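Local structure of putative secreted protein (4PEY) at residues Q130-R135 with D397-V401; Q173-T177 with I453-N457; G188-F194 with P209-L213; L429-L433 with G450-F454. The protein hydrolyses laminarin and laminarioligosaccharides as a secreted exo-beta-1,3-glucanase of glycoside hydrolase family 55, yielding glucose and laminaribiose. The protein carries 1 engineered substitution. One frame throughout, in Å; residues are numbered along the deposited sequence.

Contact 1 of 4, residues Q130-R135 with D397-V401; sequences QAAPFR and DHTWV
This is a buried side-chain contact between the two tandem parallel beta-helix domains of the GH55 fold, near the centre of the chain. Segments 130-135 and 397-401 run roughly antiparallel (end-to-end directions 152° apart) without backbone pairing: CA atoms are 5.9 Å apart at A131 and W400, and 8.0 Å at P133 and H398. Each backbone bends through a positive phi, at A131 (57/48) and at H398 (72/100), the latter a corner.

W400 (chi1 t, chi2 36°) turns one indole face to Q130: Q130 CB sits 3.4 Å from the five-membered ring centroid of W400, a CH-pi contact, and A131 CB approaches W400 CE3 at 3.4 Å. Q130 NE2 also bonds Q456 and O2 of a bound glucose, and W400 NE1 bonds substrate-binding E436, so this packing borders the substrate site. H398 ND1, hydrogen-bonded to D370, lies 3.7 Å from P133 CB, and a water links A131 N (2.9 Å) to H398 NE2 (2.8 Å).

R135 (m, t, t), salt-bridged to D370, extends to D397, itself bound by R178 and Y157. R135 NH1 forms a long salt bridge with D397 OD2 (3.4 Å), a weak hydrogen bond, and R135 NH2 another to D397 O (3.2 Å).

Contact 2 of 4, residues Q173-T177 with I453-N457; sequences QQWYT and IFYQN. With BGC (beta-D-glucopyranose), chain B; BGC (beta-D-glucopyranose), chain C.
Q173, with helical-type backbone angles (-64/-44), leads into extended strand 174-177. With chi1 m and chi2 t, its side chain reaches the bound sugar, where Q173 NE2 donates to O2 of the chain B glucose and to O2 of the chain C glucose, both at 2.6 Å, bridging two adjacent units. Q174 (chi1 p, chi2 m) faces segment 453-457: Q174 CG meets F454 CZ at the ring edge (3.6 Å), and Q174 CD lies 3.7 Å from Q456 CG. The amide of Q174 is held by Y497, S154 and G155, and that of Q456 by Q130 and E436. W175 points its side chain away, yet W175 O comes within 3.5 Å of F454 CE1.

The two strands belong to different domains of the GH55 double beta-helix, whose coils face each other here. Their axes are 7.8 Å apart at 148°, with Q174 opposite Q456 and Y176 opposite F454 (CA atoms 7.9 and 6.3 Å apart), so the strands are too far apart to pair, and mainly side chains fill the gap. The chain turns at I453, followed by a positive phi at F454 (74/120).

Y176 (chi1 t) places CB over the F454 ring, 3.9 Å from its centroid in a CH-pi contact. The two rings are near parallel (24°) but slid apart, with centroids 5.9 Å from each other. Y176 CE1 packs on I453 CG2 at 3.6 Å, while the Y176 hydroxyl bonds S195.

Contact 3 of 4, residues G188-F194 with P209-L213; sequences GVWNMTF and PYTTL
F194 (chi1 m) directs its ring edge toward the face of Y210 in an offset edge-to-face pair, centroids 5.8 Å apart and planes at 72°, with F194 CE1 3.8 Å from Y210 CD1. Y210 CD1 also touches M192 CB (3.8 Å); M192, F194, Y210 and T212 lie on this sheet face, T193 and T211 on the other.

The backbones are adjacent parallel strands of the N-terminal beta-helix, 4.7 Å apart at 9°, paired M192-Y210, T193-T211 and F194-T212. The ladder runs M192 N to P209 O (3.0 Å), T211 N to M192 O (3.0 Å), F194 N to T211 O (2.8 Å) and L213 N to F194 O (2.8 Å).

P209 CG lies 3.3 Å from V189 O. At G188 a CB would clash with the Y210 ring. The CA-to-CB bond of W190 points away from segment 209-213, and its side chain comes within about 4 Å (nearest atoms) of a bound glucose.

T193 OG1 donates to N191 OD1 (2.8 Å), and one water is hydrogen-bonded to N191 OD1 (2.7 Å), P209 O (2.9 Å) and T211 OG1 (2.6 Å), which D524 also bonds. Aromatic packing thus gathers on the M192/F194/Y210 face, while a water-mediated polar cluster lies on the N191/T193/T211 side.

Contact 4 of 4, residues L429-L433 with G450-F454; sequences LATGL and GKTIF
Two successive coils of the C-terminal right-handed parallel beta-helix lie side by side here, turning a corner together. L429, A430 and T431 pair in parallel register with K451, T452 and I453 (CA atoms 4.9, 4.7 and 4.8 Å apart).

Backbone hydrogen bonds form the ladder: A430 N to K451 O (2.9 Å), I453 N to A430 O (2.8 Å) and G432 N to I453 O (2.9 Å). CA-H...O contacts fill in between, the shortest from T452 CA to A430 O (3.3 Å).

The corners, at T431-G432 and at I453, go with positive phi at G432 (83/63) and F454 (74/120). At G432 a CB would jam against the preceding carbonyl, so the turn calls for glycine.

Side-chain contacts split by face. L429 CD1 packs on K451 CB (3.7 Å) and, more loosely, on I453 CD1 (4.5 Å), on the face where I453 also meets Y176 of the N-terminal domain. On the other, A430 CB lies 3.8 Å from T452 OG1, which bonds Y480. From beyond the corner, L433 CD2 approaches T452 CG2 (4.1 Å).

Past the corner the coils remain tied, with L433 N donating to F454 O at 3.0 Å.

Contacts 1 and 2 join the two beta-helix domains, their centres 10 Å apart; contact 3 lies within the N-terminal helix and contact 4 within the C-terminal one. Along the chain, the segments of contacts 1 and 2 alternate, and contact 3 falls between the two segments of each. Contact 4 shares I453 and F454 with contact 2, so strand 450-458 serves both coil-to-coil and domain-to-domain packing. Strands 174-178 and 191-198 are sheet neighbours linking contacts 2 and 3, as 399-403 and 429-436 link contacts 1 and 4. Contacts 1 and 2 meet through Q130 and Q456, beside the substrate site, which both domains line.

Contact 1 of 4, residues Q130-R135 with D397-V401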
# COMPACT_ATOMS: atom_id res chain seq x y z
N GLN A 130 6.14 -5.50 1.13
CA GLN A 130 5.10 -4.47 1.25
C GLN A 130 5.49 -3.10 0.66
O GLN A 130 6.67 -2.78 0.51
CB GLN A 130 4.71 -4.31 2.73
CG GLN A 130 4.05 -5.55 3.34
CD GLN A 130 5.03 -6.42 4.12
OE1 GLN A 130 6.25 -6.35 3.92
NE2 GLN A 130 4.51 -7.24 5.04
N ALA A 131 4.45 -2.31 0.34
CA ALA A 131 4.58 -0.97 -0.24
C ALA A 131 5.38 -0.99 -1.54
O ALA A 131 6.29 -0.17 -1.73
CB ALA A 131 5.22 0.01 0.76
N ALA A 132 5.03 -1.91 -2.42
CA ALA A 132 5.73 -2.01 -3.70
C ALA A 132 4.73 -2.23 -4.83
O ALA A 132 4.72 -3.29 -5.49
CB ALA A 132 6.76 -3.14 -3.66
N PRO A 133 3.85 -1.24 -5.06
CA PRO A 133 2.74 -1.43 -5.99
C PRO A 133 3.13 -1.61 -7.45
O PRO A 133 4.12 -1.06 -7.93
CB PRO A 133 1.93 -0.14 -5.82
CG PRO A 133 2.94 0.88 -5.39
CD PRO A 133 3.85 0.11 -4.46
N PHE A 134 2.30 -2.38 -8.14
CA PHE A 134 2.47 -2.75 -9.54
C PHE A 134 1.11 -2.43 -10.18
O PHE A 134 0.15 -3.20 -10.04
CB PHE A 134 2.83 -4.24 -9.61
CG PHE A 134 3.38 -4.73 -10.94
CD1 PHE A 134 4.74 -4.67 -11.21
CD2 PHE A 134 2.54 -5.35 -11.86
CE1 PHE A 134 5.26 -5.17 -12.41
CE2 PHE A 134 3.05 -5.86 -13.06
CZ PHE A 134 4.41 -5.76 -13.33
N ARG A 135 1.02 -1.27 -10.84
CA ARG A 135 -0.25 -0.75 -11.36
C ARG A 135 -0.24 -0.47 -12.85
O ARG A 135 0.76 0.02 -13.38
CB ARG A 135 -0.63 0.57 -10.67
CG ARG A 135 -0.97 0.49 -9.20
CD ARG A 135 -1.27 1.90 -8.66
NE ARG A 135 -1.53 1.92 -7.22
CZ ARG A 135 -2.72 1.72 -6.66
NH1 ARG A 135 -3.79 1.47 -7.41
NH2 ARG A 135 -2.82 1.75 -5.33
N ASP A 397 -7.15 2.22 -0.93
CA ASP A 397 -6.76 1.24 -1.94
C ASP A 397 -5.24 1.14 -2.02
O ASP A 397 -4.59 1.92 -2.71
CB ASP A 397 -7.39 1.63 -3.29
CG ASP A 397 -6.88 0.79 -4.45
OD1 ASP A 397 -6.81 -0.45 -4.31
OD2 ASP A 397 -6.56 1.38 -5.50
N HIS A 398 -4.73 0.15 -1.29
CA HIS A 398 -3.31 -0.09 -0.99
C HIS A 398 -2.70 0.88 0.01
O HIS A 398 -2.32 2.01 -0.32
CB HIS A 398 -2.43 -0.11 -2.23
CG HIS A 398 -1.10 -0.75 -1.98
ND1 HIS A 398 0.04 -0.42 -2.68
CD2 HIS A 398 -0.74 -1.70 -1.08
CE1 HIS A 398 1.05 -1.16 -2.23
NE2 HIS A 398 0.61 -1.93 -1.26
N THR A 399 -2.61 0.42 1.25
CA THR A 399 -1.84 1.13 2.26
C THR A 399 -0.96 0.13 3.00
O THR A 399 -1.29 -1.05 3.10
CB THR A 399 -2.76 1.88 3.25
OG1 THR A 399 -1.97 2.71 4.10
CG2 THR A 399 -3.56 0.93 4.10
N TRP A 400 0.21 0.60 3.45
CA TRP A 400 1.05 -0.13 4.38
C TRP A 400 1.31 0.80 5.53
O TRP A 400 1.96 1.84 5.36
CB TRP A 400 2.38 -0.57 3.77
CG TRP A 400 3.25 -1.49 4.65
CD1 TRP A 400 2.83 -2.47 5.50
CD2 TRP A 400 4.69 -1.50 4.71
NE1 TRP A 400 3.93 -3.10 6.09
CE2 TRP A 400 5.07 -2.52 5.61
CE3 TRP A 400 5.70 -0.76 4.07
CZ2 TRP A 400 6.41 -2.82 5.88
CZ3 TRP A 400 7.03 -1.05 4.36
CH2 TRP A 400 7.37 -2.05 5.27
N VAL A 401 0.79 0.44 6.70
CA VAL A 401 0.93 1.25 7.89
C VAL A 401 1.78 0.41 8.83
O VAL A 401 1.35 -0.64 9.30
CB VAL A 401 -0.46 1.61 8.48
CG1 VAL A 401 -0.32 2.42 9.76
CG2 VAL A 401 -1.27 2.38 7.45
O HOH W 1 2.00 -3.87 0.16

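Contact 2 of 4, residues Q173-T177 with I453-N457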
# COMPACT_ATOMS: atom_id res chain seq x y z
N GLN A 173 4.05 -15.32 0.63
CA GLN A 173 3.08 -15.72 1.66
C GLN A 173 1.64 -15.42 1.26
O GLN A 173 0.73 -16.23 1.48
CB GLN A 173 3.37 -15.00 2.97
CG GLN A 173 4.68 -15.34 3.63
CD GLN A 173 5.07 -14.33 4.69
OE1 GLN A 173 4.25 -13.48 5.11
NE2 GLN A 173 6.31 -14.38 5.12
N GLN A 174 1.45 -14.23 0.70
CA GLN A 174 0.12 -13.72 0.45
C GLN A 174 0.20 -12.72 -0.69
O GLN A 174 1.29 -12.28 -1.06
CB GLN A 174 -0.47 -13.09 1.73
CG GLN A 174 0.19 -11.78 2.20
CD GLN A 174 1.43 -11.98 3.05
OE1 GLN A 174 1.43 -12.74 4.03
NE2 GLN A 174 2.49 -11.25 2.71
N TRP A 175 -0.95 -12.35 -1.24
CA TRP A 175 -0.98 -11.39 -2.35
C TRP A 175 -2.39 -10.88 -2.55
O TRP A 175 -3.34 -11.62 -2.32
CB TRP A 175 -0.47 -12.03 -3.65
CG TRP A 175 0.03 -11.01 -4.62
CD1 TRP A 175 -0.71 -10.32 -5.55
CD2 TRP A 175 1.36 -10.51 -4.71
NE1 TRP A 175 0.10 -9.44 -6.22
CE2 TRP A 175 1.38 -9.54 -5.73
CE3 TRP A 175 2.56 -10.81 -4.03
CZ2 TRP A 175 2.55 -8.85 -6.09
CZ3 TRP A 175 3.72 -10.13 -4.40
CH2 TRP A 175 3.70 -9.16 -5.41
N TYR A 176 -2.51 -9.63 -2.99
CA TYR A 176 -3.78 -9.06 -3.43
C TYR A 176 -3.69 -8.58 -4.88
O TYR A 176 -2.78 -7.83 -5.23
CB TYR A 176 -4.23 -7.90 -2.53
CG TYR A 176 -5.55 -7.28 -2.97
CD1 TYR A 176 -6.69 -8.06 -3.18
CD2 TYR A 176 -5.66 -5.90 -3.18
CE1 TYR A 176 -7.89 -7.49 -3.57
CE2 TYR A 176 -6.86 -5.32 -3.57
CZ TYR A 176 -7.97 -6.12 -3.76
OH TYR A 176 -9.16 -5.53 -4.15
N THR A 177 -4.65 -9.01 -5.69
CA THR A 177 -4.75 -8.57 -7.08
C THR A 177 -6.16 -8.04 -7.30
O THR A 177 -7.13 -8.73 -6.94
CB THR A 177 -4.48 -9.74 -8.07
OG1 THR A 177 -3.25 -10.39 -7.73
CG2 THR A 177 -4.43 -9.25 -9.53
N ILE A 453 -11.21 -5.97 1.69
CA ILE A 453 -10.83 -7.04 0.78
C ILE A 453 -9.31 -7.11 0.80
O ILE A 453 -8.64 -6.19 0.33
CB ILE A 453 -11.36 -6.81 -0.64
CG1 ILE A 453 -12.90 -6.76 -0.63
CG2 ILE A 453 -10.89 -7.94 -1.57
CD1 ILE A 453 -13.49 -6.28 -1.93
N PHE A 454 -8.81 -8.20 1.39
CA PHE A 454 -7.41 -8.49 1.70
C PHE A 454 -6.86 -7.71 2.90
O PHE A 454 -6.79 -6.47 2.90
CB PHE A 454 -6.46 -8.26 0.52
CG PHE A 454 -5.03 -8.65 0.84
CD1 PHE A 454 -4.57 -9.94 0.60
CD2 PHE A 454 -4.16 -7.73 1.42
CE1 PHE A 454 -3.26 -10.30 0.91
CE2 PHE A 454 -2.87 -8.08 1.74
CZ PHE A 454 -2.41 -9.36 1.48
N TYR A 455 -6.42 -8.45 3.91
CA TYR A 455 -5.73 -7.87 5.06
C TYR A 455 -4.49 -8.69 5.37
O TYR A 455 -4.55 -9.92 5.41
CB TYR A 455 -6.64 -7.81 6.29
CG TYR A 455 -6.01 -7.18 7.52
CD1 TYR A 455 -5.49 -5.89 7.47
CD2 TYR A 455 -5.96 -7.87 8.74
CE1 TYR A 455 -4.93 -5.30 8.59
CE2 TYR A 455 -5.41 -7.27 9.88
CZ TYR A 455 -4.89 -5.99 9.80
OH TYR A 455 -4.34 -5.38 10.91
N GLN A 456 -3.37 -8.00 5.58
CA GLN A 456 -2.15 -8.64 6.07
C GLN A 456 -1.65 -7.91 7.30
O GLN A 456 -1.43 -6.69 7.26
CB GLN A 456 -1.05 -8.68 5.00
CG GLN A 456 0.22 -9.44 5.46
CD GLN A 456 1.25 -8.57 6.16
OE1 GLN A 456 1.62 -7.50 5.66
NE2 GLN A 456 1.73 -9.02 7.32
N ASN A 457 -1.49 -8.65 8.39
CA ASN A 457 -0.93 -8.11 9.62
C ASN A 457 0.16 -9.00 10.17
O ASN A 457 0.13 -10.22 9.98
CB ASN A 457 -2.02 -7.95 10.68
CG ASN A 457 -1.45 -7.81 12.08
OD1 ASN A 457 -1.27 -8.80 12.80
ND2 ASN A 457 -1.13 -6.58 12.47
C2 BGC B . 7.88 -17.16 5.85
C3 BGC B . 8.67 -16.64 7.04
C4 BGC B . 8.63 -17.64 8.19
C5 BGC B . 9.10 -18.99 7.66
C6 BGC B . 9.08 -20.05 8.76
C1 BGC B . 8.33 -18.57 5.48
O1 BGC B . 7.48 -19.08 4.48
O2 BGC B . 8.05 -16.30 4.74
O3 BGC B . 8.04 -15.36 7.45
O4 BGC B . 9.47 -17.20 9.24
O5 BGC B . 8.24 -19.39 6.63
O6 BGC B . 9.64 -21.24 8.25
C2 BGC C . 8.05 -13.00 7.70
C3 BGC C . 8.76 -11.81 8.32
C4 BGC C . 9.21 -12.15 9.73
C5 BGC C . 10.05 -13.42 9.69
C6 BGC C . 10.51 -13.79 11.10
C1 BGC C . 8.87 -14.28 7.83
O2 BGC C . 7.85 -12.74 6.33
O3 BGC C . 7.77 -10.75 8.33
O4 BGC C . 9.94 -11.06 10.26
O5 BGC C . 9.26 -14.48 9.18
O6 BGC C . 11.34 -14.93 11.03

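Contact 3 of 4, residues G188-F194 with P209-L213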
# COMPACT_ATOMS: atom_id res chain seq x y z
N GLY A 188 -0.95 -20.84 -4.36
CA GLY A 188 -1.24 -20.01 -3.20
C GLY A 188 -0.53 -20.60 -2.00
O GLY A 188 -0.39 -21.81 -1.89
N VAL A 189 -0.07 -19.74 -1.09
CA VAL A 189 0.66 -20.19 0.09
C VAL A 189 -0.22 -20.03 1.34
O VAL A 189 -0.74 -21.03 1.83
CB VAL A 189 2.00 -19.42 0.22
CG1 VAL A 189 2.74 -19.82 1.50
CG2 VAL A 189 2.86 -19.72 -1.01
N TRP A 190 -0.42 -18.80 1.82
CA TRP A 190 -1.32 -18.58 2.96
C TRP A 190 -2.60 -17.82 2.61
O TRP A 190 -3.66 -18.11 3.18
CB TRP A 190 -0.62 -17.81 4.09
CG TRP A 190 0.57 -18.51 4.69
CD1 TRP A 190 0.90 -19.84 4.58
CD2 TRP A 190 1.61 -17.90 5.45
NE1 TRP A 190 2.08 -20.08 5.26
CE2 TRP A 190 2.53 -18.91 5.80
CE3 TRP A 190 1.83 -16.59 5.90
CZ2 TRP A 190 3.67 -18.64 6.56
CZ3 TRP A 190 2.96 -16.33 6.65
CH2 TRP A 190 3.87 -17.36 6.97
N ASN A 191 -2.52 -16.85 1.70
CA ASN A 191 -3.67 -15.99 1.44
C ASN A 191 -3.53 -15.24 0.13
O ASN A 191 -2.98 -14.14 0.11
CB ASN A 191 -3.87 -14.99 2.59
CG ASN A 191 -4.95 -13.95 2.30
OD1 ASN A 191 -5.85 -14.17 1.49
ND2 ASN A 191 -4.84 -12.79 2.95
N MET A 192 -4.00 -15.81 -0.95
CA MET A 192 -4.08 -15.12 -2.22
C MET A 192 -5.50 -14.67 -2.51
O MET A 192 -6.39 -15.48 -2.65
CB MET A 192 -3.56 -16.01 -3.36
CG MET A 192 -2.05 -16.13 -3.53
SD MET A 192 -1.04 -16.41 -2.03
CE MET A 192 0.61 -16.29 -2.72
N THR A 193 -5.70 -13.37 -2.52
CA THR A 193 -7.03 -12.79 -2.68
C THR A 193 -7.13 -12.03 -4.01
O THR A 193 -6.18 -11.36 -4.45
CB THR A 193 -7.36 -11.85 -1.48
OG1 THR A 193 -7.43 -12.62 -0.28
CG2 THR A 193 -8.68 -11.11 -1.68
N PHE A 194 -8.29 -12.17 -4.65
CA PHE A 194 -8.58 -11.59 -5.96
C PHE A 194 -9.94 -10.89 -5.92
O PHE A 194 -10.91 -11.47 -5.42
CB PHE A 194 -8.63 -12.68 -7.04
CG PHE A 194 -7.46 -13.63 -7.01
CD1 PHE A 194 -7.47 -14.73 -6.16
CD2 PHE A 194 -6.36 -13.43 -7.83
CE1 PHE A 194 -6.39 -15.61 -6.12
CE2 PHE A 194 -5.27 -14.31 -7.80
CZ PHE A 194 -5.29 -15.40 -6.95
N PRO A 209 -5.34 -21.67 -0.81
CA PRO A 209 -5.95 -20.55 -0.07
C PRO A 209 -6.32 -19.38 -0.99
O PRO A 209 -5.75 -18.29 -0.88
CB PRO A 209 -4.87 -20.16 0.93
CG PRO A 209 -3.58 -20.53 0.23
CD PRO A 209 -3.90 -21.81 -0.53
N TYR A 210 -7.29 -19.63 -1.87
CA TYR A 210 -7.76 -18.62 -2.82
C TYR A 210 -9.10 -18.01 -2.37
O TYR A 210 -10.11 -18.71 -2.25
CB TYR A 210 -7.93 -19.23 -4.21
CG TYR A 210 -6.66 -19.69 -4.89
CD1 TYR A 210 -5.45 -19.03 -4.70
CD2 TYR A 210 -6.68 -20.79 -5.74
CE1 TYR A 210 -4.29 -19.46 -5.36
CE2 TYR A 210 -5.54 -21.22 -6.39
CZ TYR A 210 -4.35 -20.55 -6.19
OH TYR A 210 -3.22 -20.99 -6.85
N THR A 211 -9.08 -16.70 -2.17
CA THR A 211 -10.28 -15.92 -1.87
C THR A 211 -10.60 -15.12 -3.11
O THR A 211 -9.83 -14.24 -3.47
CB THR A 211 -10.07 -14.98 -0.66
OG1 THR A 211 -9.79 -15.76 0.51
CG2 THR A 211 -11.30 -14.10 -0.42
N THR A 212 -11.71 -15.43 -3.78
CA THR A 212 -11.97 -14.86 -5.09
C THR A 212 -13.34 -14.20 -5.17
O THR A 212 -14.37 -14.87 -5.00
CB THR A 212 -11.86 -15.95 -6.18
OG1 THR A 212 -10.57 -16.56 -6.11
CG2 THR A 212 -12.08 -15.35 -7.57
N LEU A 213 -13.33 -12.90 -5.43
CA LEU A 213 -14.55 -12.12 -5.62
C LEU A 213 -14.68 -11.74 -7.09
O LEU A 213 -13.71 -11.28 -7.70
CB LEU A 213 -14.53 -10.87 -4.74
CG LEU A 213 -14.61 -11.01 -3.21
CD1 LEU A 213 -13.41 -11.73 -2.60
CD2 LEU A 213 -14.71 -9.64 -2.59
O HOH W 2 -7.21 -16.33 0.70

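Contact 4 of 4, residues L429-L433 with G450-F454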
# COMPACT_ATOMS: atom_id res chain seq x y z
N LEU A 429 -14.33 1.52 2.36
CA LEU A 429 -13.85 0.32 1.68
C LEU A 429 -12.32 0.32 1.69
O LEU A 429 -11.70 1.30 1.27
CB LEU A 429 -14.35 0.27 0.22
CG LEU A 429 -13.74 -0.84 -0.64
CD1 LEU A 429 -14.18 -2.23 -0.15
CD2 LEU A 429 -14.10 -0.65 -2.11
N ALA A 430 -11.74 -0.77 2.18
CA ALA A 430 -10.29 -0.99 2.13
C ALA A 430 -10.01 -2.16 1.20
O ALA A 430 -10.52 -3.27 1.40
CB ALA A 430 -9.72 -1.26 3.53
N THR A 431 -9.22 -1.90 0.17
CA THR A 431 -8.77 -2.95 -0.74
C THR A 431 -7.23 -3.02 -0.71
O THR A 431 -6.55 -2.08 -1.13
CB THR A 431 -9.29 -2.72 -2.19
OG1 THR A 431 -8.95 -1.39 -2.63
CG2 THR A 431 -10.81 -2.86 -2.25
N GLY A 432 -6.68 -4.11 -0.17
CA GLY A 432 -5.23 -4.22 -0.04
C GLY A 432 -4.70 -3.52 1.20
O GLY A 432 -3.91 -2.57 1.10
N LEU A 433 -5.13 -4.00 2.36
CA LEU A 433 -4.81 -3.36 3.64
C LEU A 433 -3.67 -4.10 4.35
O LEU A 433 -3.82 -5.27 4.69
CB LEU A 433 -6.06 -3.33 4.51
CG LEU A 433 -6.02 -2.70 5.90
CD1 LEU A 433 -5.72 -1.22 5.79
CD2 LEU A 433 -7.36 -2.92 6.62
N GLY A 450 -18.54 -1.13 6.89
CA GLY A 450 -17.18 -1.23 6.37
C GLY A 450 -16.97 -2.52 5.61
O GLY A 450 -17.62 -3.54 5.87
N LYS A 451 -16.06 -2.47 4.64
CA LYS A 451 -15.66 -3.64 3.88
C LYS A 451 -14.15 -3.65 3.72
O LYS A 451 -13.56 -2.62 3.38
CB LYS A 451 -16.33 -3.65 2.50
CG LYS A 451 -17.82 -3.93 2.55
CD LYS A 451 -18.41 -3.93 1.15
CE LYS A 451 -19.92 -4.05 1.22
NZ LYS A 451 -20.58 -3.94 -0.11
N THR A 452 -13.53 -4.80 3.96
CA THR A 452 -12.10 -4.98 3.70
C THR A 452 -11.90 -6.19 2.81
O THR A 452 -12.38 -7.28 3.12
CB THR A 452 -11.28 -5.16 5.00
OG1 THR A 452 -11.28 -3.93 5.72
CG2 THR A 452 -9.83 -5.56 4.69
N ILE A 453 -11.21 -5.97 1.69
CA ILE A 453 -10.83 -7.04 0.78
C ILE A 453 -9.31 -7.11 0.80
O ILE A 453 -8.64 -6.19 0.33
CB ILE A 453 -11.36 -6.81 -0.64
CG1 ILE A 453 -12.90 -6.76 -0.63
CG2 ILE A 453 -10.89 -7.94 -1.57
CD1 ILE A 453 -13.49 -6.28 -1.93
N PHE A 454 -8.81 -8.20 1.39
CA PHE A 454 -7.41 -8.49 1.70
C PHE A 454 -6.86 -7.71 2.90
O PHE A 454 -6.79 -6.47 2.90
CB PHE A 454 -6.46 -8.26 0.52
CG PHE A 454 -5.03 -8.65 0.84
CD1 PHE A 454 -4.57 -9.94 0.60
CD2 PHE A 454 -4.16 -7.73 1.42
CE1 PHE A 454 -3.26 -10.30 0.91
CE2 PHE A 454 -2.87 -8.08 1.74
CZ PHE A 454 -2.41 -9.36 1.48